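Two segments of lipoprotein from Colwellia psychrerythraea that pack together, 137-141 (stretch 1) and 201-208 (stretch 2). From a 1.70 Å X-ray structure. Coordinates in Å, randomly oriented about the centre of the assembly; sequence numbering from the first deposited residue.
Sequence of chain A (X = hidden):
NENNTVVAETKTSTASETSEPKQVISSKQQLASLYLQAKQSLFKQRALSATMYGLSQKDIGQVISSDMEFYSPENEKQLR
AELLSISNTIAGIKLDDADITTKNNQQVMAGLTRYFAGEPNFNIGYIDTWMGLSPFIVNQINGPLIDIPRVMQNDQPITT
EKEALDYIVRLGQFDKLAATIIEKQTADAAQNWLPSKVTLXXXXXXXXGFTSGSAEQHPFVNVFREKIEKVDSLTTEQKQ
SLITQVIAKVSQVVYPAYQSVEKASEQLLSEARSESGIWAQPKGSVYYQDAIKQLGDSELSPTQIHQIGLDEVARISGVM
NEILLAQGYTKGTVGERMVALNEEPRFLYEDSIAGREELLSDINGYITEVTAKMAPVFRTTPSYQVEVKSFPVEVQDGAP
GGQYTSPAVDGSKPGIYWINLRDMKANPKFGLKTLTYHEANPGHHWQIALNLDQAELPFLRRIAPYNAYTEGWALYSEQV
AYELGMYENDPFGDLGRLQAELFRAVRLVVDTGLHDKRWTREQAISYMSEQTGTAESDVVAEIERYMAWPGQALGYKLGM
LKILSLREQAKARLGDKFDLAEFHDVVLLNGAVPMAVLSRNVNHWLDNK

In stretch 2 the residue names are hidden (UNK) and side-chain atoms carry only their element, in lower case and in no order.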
ATOM      1  N   ILE A 137      12.132   8.908  -7.214  1.00  7.98           N
ATOM      2  CA  ILE A 137      12.041   9.590  -5.906  1.00  9.49           C
ATOM      3  C   ILE A 137      10.985  10.683  -5.948  1.00 10.40           C
ATOM      4  O   ILE A 137      10.343  10.945  -4.940  1.00 10.30           O
ATOM      5  CB  ILE A 137      13.410  10.033  -5.387  1.00 10.53           C
ATOM      6  CG1 ILE A 137      13.343  10.447  -3.932  1.00  8.50           C
ATOM      7  CG2 ILE A 137      14.041  11.150  -6.366  1.00 11.38           C
ATOM      8  CD1 ILE A 137      14.712  10.583  -3.253  1.00 11.28           C
ATOM      9  N   VAL A 138      10.815  11.327  -7.111  1.00 10.52           N
ATOM     10  CA  VAL A 138       9.731  12.262  -7.327  1.00 11.00           C
ATOM     11  C   VAL A 138       8.832  11.682  -8.426  1.00 10.63           C
ATOM     12  O   VAL A 138       9.252  11.361  -9.518  1.00 10.70           O
ATOM     13  CB  VAL A 138      10.261  13.658  -7.743  1.00 12.70           C
ATOM     14  CG1 VAL A 138       9.081  14.625  -8.084  1.00 12.92           C
ATOM     15  CG2 VAL A 138      11.279  14.232  -6.671  1.00 11.87           C
ATOM     16  N   ASN A 139       7.566  11.493  -8.080  1.00  9.80           N
ATOM     17  CA  ASN A 139       6.601  10.900  -8.974  1.00  9.15           C
ATOM     18  C   ASN A 139       5.207  11.442  -8.603  1.00  9.83           C
ATOM     19  O   ASN A 139       5.078  12.309  -7.761  1.00  9.22           O
ATOM     20  CB  ASN A 139       6.689   9.367  -8.940  1.00  9.74           C
ATOM     21  CG  ASN A 139       6.201   8.754  -7.626  1.00 10.48           C
ATOM     22  OD1 ASN A 139       5.016   8.829  -7.335  1.00  9.42           O
ATOM     23  ND2 ASN A 139       7.095   8.158  -6.842  1.00 12.36           N
ATOM     24  N   GLN A 140       4.204  11.049  -9.360  1.00  8.80           N
ATOM     25  CA  GLN A 140       2.858  11.591  -9.189  1.00  9.38           C
ATOM     26  C   GLN A 140       1.989  11.004  -8.070  1.00 10.50           C
ATOM     27  O   GLN A 140       0.955  11.534  -7.801  1.00  9.86           O
ATOM     28  CB  GLN A 140       2.115  11.447 -10.552  1.00  9.91           C
ATOM     29  CG  GLN A 140       1.295  10.154 -10.771  1.00 10.70           C
ATOM     30  CD  GLN A 140       2.152   8.873 -11.032  1.00 10.17           C
ATOM     31  OE1 GLN A 140       3.388   8.912 -11.048  1.00 11.08           O
ATOM     32  NE2 GLN A 140       1.473   7.732 -11.155  1.00  7.51           N
ATOM     33  N   ILE A 141       2.343   9.858  -7.528  1.00 10.19           N
ATOM     34  CA  ILE A 141       1.503   9.077  -6.660  1.00  8.90           C
ATOM     35  C   ILE A 141       2.039   8.993  -5.233  1.00 10.43           C
ATOM     36  O   ILE A 141       1.247   9.042  -4.317  1.00  8.85           O
ATOM     37  CB  ILE A 141       1.145   7.690  -7.255  1.00 10.42           C
ATOM     38  CG1 ILE A 141       0.205   6.875  -6.366  1.00 11.80           C
ATOM     39  CG2 ILE A 141       2.401   6.832  -7.576  1.00 10.40           C
ATOM     40  CD1 ILE A 141      -0.473   5.671  -7.114  1.00 11.87           C
ATOM     41  N   UNK A 201       5.563  14.662 -15.547  1.00 13.57           N
ATOM     42  CA  UNK A 201       4.540  15.676 -15.713  1.00 12.71           C
ATOM     43  C   UNK A 201       3.528  15.545 -14.594  1.00 12.43           C
ATOM     44  O   UNK A 201       3.011  16.548 -14.106  1.00 13.77           O
ATOM     45  c   UNK A 201       4.067  15.520 -19.608  1.00 25.23           C
ATOM     46  o   UNK A 201       3.422  14.461 -19.779  1.00 28.89           O
ATOM     47  c   UNK A 201       4.691  15.874 -18.263  1.00 17.95           C
ATOM     48  n   UNK A 201       4.297  16.399 -20.594  1.00 28.09           N
ATOM     49  c   UNK A 201       3.824  15.523 -17.055  1.00 14.28           C
ATOM     50  N   UNK A 202       3.207  14.302 -14.194  1.00 11.81           N
ATOM     51  CA  UNK A 202       2.255  14.126 -13.122  1.00 12.11           C
ATOM     52  C   UNK A 202       2.833  14.606 -11.779  1.00 12.09           C
ATOM     53  O   UNK A 202       2.124  15.281 -10.981  1.00 12.76           O
ATOM     54  N   UNK A 203       4.143  14.364 -11.569  1.00 11.98           N
ATOM     55  CA  UNK A 203       4.843  14.886 -10.368  1.00 11.44           C
ATOM     56  C   UNK A 203       4.811  16.438 -10.354  1.00 12.18           C
ATOM     57  O   UNK A 203       4.546  17.077  -9.329  1.00 13.71           O
ATOM     58  c   UNK A 203       6.235  14.416 -10.299  1.00 11.35           C
ATOM     59  N   UNK A 204       5.127  17.048 -11.476  1.00 11.46           N
ATOM     60  CA  UNK A 204       5.091  18.511 -11.576  1.00 12.31           C
ATOM     61  C   UNK A 204       3.730  19.077 -11.240  1.00 12.63           C
ATOM     62  O   UNK A 204       3.623  20.083 -10.506  1.00 12.01           O
ATOM     63  c   UNK A 204       7.665  18.592 -14.477  1.00  9.83           C
ATOM     64  c   UNK A 204       5.338  20.452 -13.324  1.00 10.67           C
ATOM     65  c   UNK A 204       7.091  18.682 -13.021  1.00 11.33           C
ATOM     66  c   UNK A 204       5.610  18.931 -12.978  1.00 11.41           C
ATOM     67  N   UNK A 205       2.680  18.436 -11.731  1.00 14.17           N
ATOM     68  CA  UNK A 205       1.346  18.920 -11.526  1.00 16.96           C
ATOM     69  C   UNK A 205       1.064  18.887 -10.025  1.00 16.51           C
ATOM     70  O   UNK A 205       0.444  19.821  -9.479  1.00 17.63           O
ATOM     71  c   UNK A 205      -1.140  18.359 -11.835  1.00 26.68           C
ATOM     72  n   UNK A 205      -4.368  16.545 -12.877  1.00 41.92           N
ATOM     73  c   UNK A 205      -3.560  17.631 -12.194  1.00 37.67           C
ATOM     74  c   UNK A 205      -2.147  17.696 -12.795  1.00 33.25           C
ATOM     75  c   UNK A 205       0.314  18.083 -12.274  1.00 17.93           C
ATOM     76  N   UNK A 206       1.492  17.817  -9.363  1.00 14.45           N
ATOM     77  CA  UNK A 206       1.310  17.704  -7.901  1.00 13.95           C
ATOM     78  C   UNK A 206       2.049  18.815  -7.170  1.00 13.58           C
ATOM     79  O   UNK A 206       1.508  19.493  -6.295  1.00 13.90           O
ATOM     80  c   UNK A 206       0.817  16.186  -5.064  1.00 20.10           C
ATOM     81  o   UNK A 206       2.300  16.505  -1.691  1.00 18.59           O
ATOM     82  c   UNK A 206       3.165  16.577  -5.253  1.00 16.18           C
ATOM     83  c   UNK A 206       3.274  16.614  -3.861  1.00 17.46           C
ATOM     84  c   UNK A 206       1.805  16.339  -7.396  1.00 13.33           C
ATOM     85  c   UNK A 206       2.147  16.468  -3.085  1.00 15.52           C
ATOM     86  c   UNK A 206       1.930  16.342  -5.873  1.00 11.44           C
ATOM     87  c   UNK A 206       0.931  16.236  -3.664  1.00 17.56           C
ATOM     88  N   UNK A 207       3.314  18.991  -7.548  1.00 13.76           N
ATOM     89  CA  UNK A 207       4.196  19.960  -6.883  1.00 13.96           C
ATOM     90  C   UNK A 207       3.674  21.405  -7.078  1.00 15.61           C
ATOM     91  O   UNK A 207       3.697  22.226  -6.140  1.00 14.18           O
ATOM     92  c   UNK A 207       6.619  18.436  -5.568  1.00 13.69           C
ATOM     93  c   UNK A 207       7.654  18.409  -7.882  1.00 10.39           C
ATOM     94  c   UNK A 207       6.348  18.550  -7.093  1.00 14.12           C
ATOM     95  c   UNK A 207       5.611  19.848  -7.426  1.00 13.82           C
ATOM     96  N   UNK A 208       3.226  21.715  -8.303  1.00 15.16           N
ATOM     97  CA  UNK A 208       2.568  23.008  -8.568  1.00 17.50           C
ATOM     98  C   UNK A 208       1.292  23.168  -7.729  1.00 16.24           C
ATOM     99  O   UNK A 208       1.074  24.219  -7.128  1.00 18.21           O
ATOM    100  c   UNK A 208       1.726  24.447 -10.468  1.00 26.42           C
ATOM    101  c   UNK A 208       2.220  23.123 -10.045  1.00 17.15           C
ATOM    102  c   UNK A 208       2.681  24.627 -12.813  1.00 37.54           C
ATOM    103  c   UNK A 208       1.412  24.474 -11.998  1.00 32.73           C
ATOM    104  n   UNK A 208       2.856  23.611 -13.933  1.00 41.38           N
TER

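Position 201 carries five side-chain atoms: three carbons, the third of which bears one oxygen and one nitrogen. That terminal amide on a two-methylene stem identifies Gln-201. Its CA-to-CB bond points away from stretch 1, and the side chain makes no contact with it.

Position 202 has backbone atoms only, so it is Gly-202. Its backbone C lies 3.5 Å from CB of Gln-140, and an ideally placed CB would fall 2.8 Å from that same Gln-140 CB, which is a clash. The missing CB leaves room for Gln-140 CB at this distance.

Position 203 has a single side-chain carbon, which points toward stretch 1. It sits 3.5 Å from O of Asn-139 and 3.6 Å from CG1 of Val-138. One carbon and nothing beyond it means Ala-203.

At position 204 there are four carbons, forked at the first, with one arm two carbons long. This beta-branched pattern is that of Ile-204, which points away from stretch 1 and makes no contact with it.

Position 205 shows four carbons in a row ending in nitrogen, the signature of Lys-205. All four chi angles are t, so the chain is extended, and it stays out of reach of stretch 1.

Position 206 has one carbon leading to a six-carbon ring that bears an oxygen, hence Tyr-206. CA-to-CB points toward stretch 1, but chi1 is 167° (t) and the end leads away; the nearest side-chain atom is Tyr-206 CB, 4.9 Å from Gln-140 O. Its OH is hydrogen-bonded elsewhere in the structure.

Position 207 holds four carbons forked at the second, one of them 4.0 Å from CG1 of Val-138. The fork identifies Leu-207, and the touching atom is CD1. The CA-to-CB bond runs sideways, yet the end of the side chain comes nearer.

Position 208 again has four carbons in a row and a nitrogen. This is Lys-208, exposed and out of reach of stretch 1.

The contact works by close fit, with no hydrogen bond across it. The helix satisfies its own backbone, as in Leu-207 N to Ala-203 O at 2.9 Å, and Ala-203 and Leu-207, one turn apart, both meet Val-138 CG1. The CA atoms of Gln-140 and Ala-203 are 4.0 Å apart, beside Gly-202, where a CB would clash with Gln-140 CB. On stretch 1, Asn-139 points away and its OD1 accepts a hydrogen bond from Ile-141 N at 2.9 Å, while its backbone O faces the helix. The summed buried surface is 216 Å².

Stretch 2 (201-208) QGAIKYLK
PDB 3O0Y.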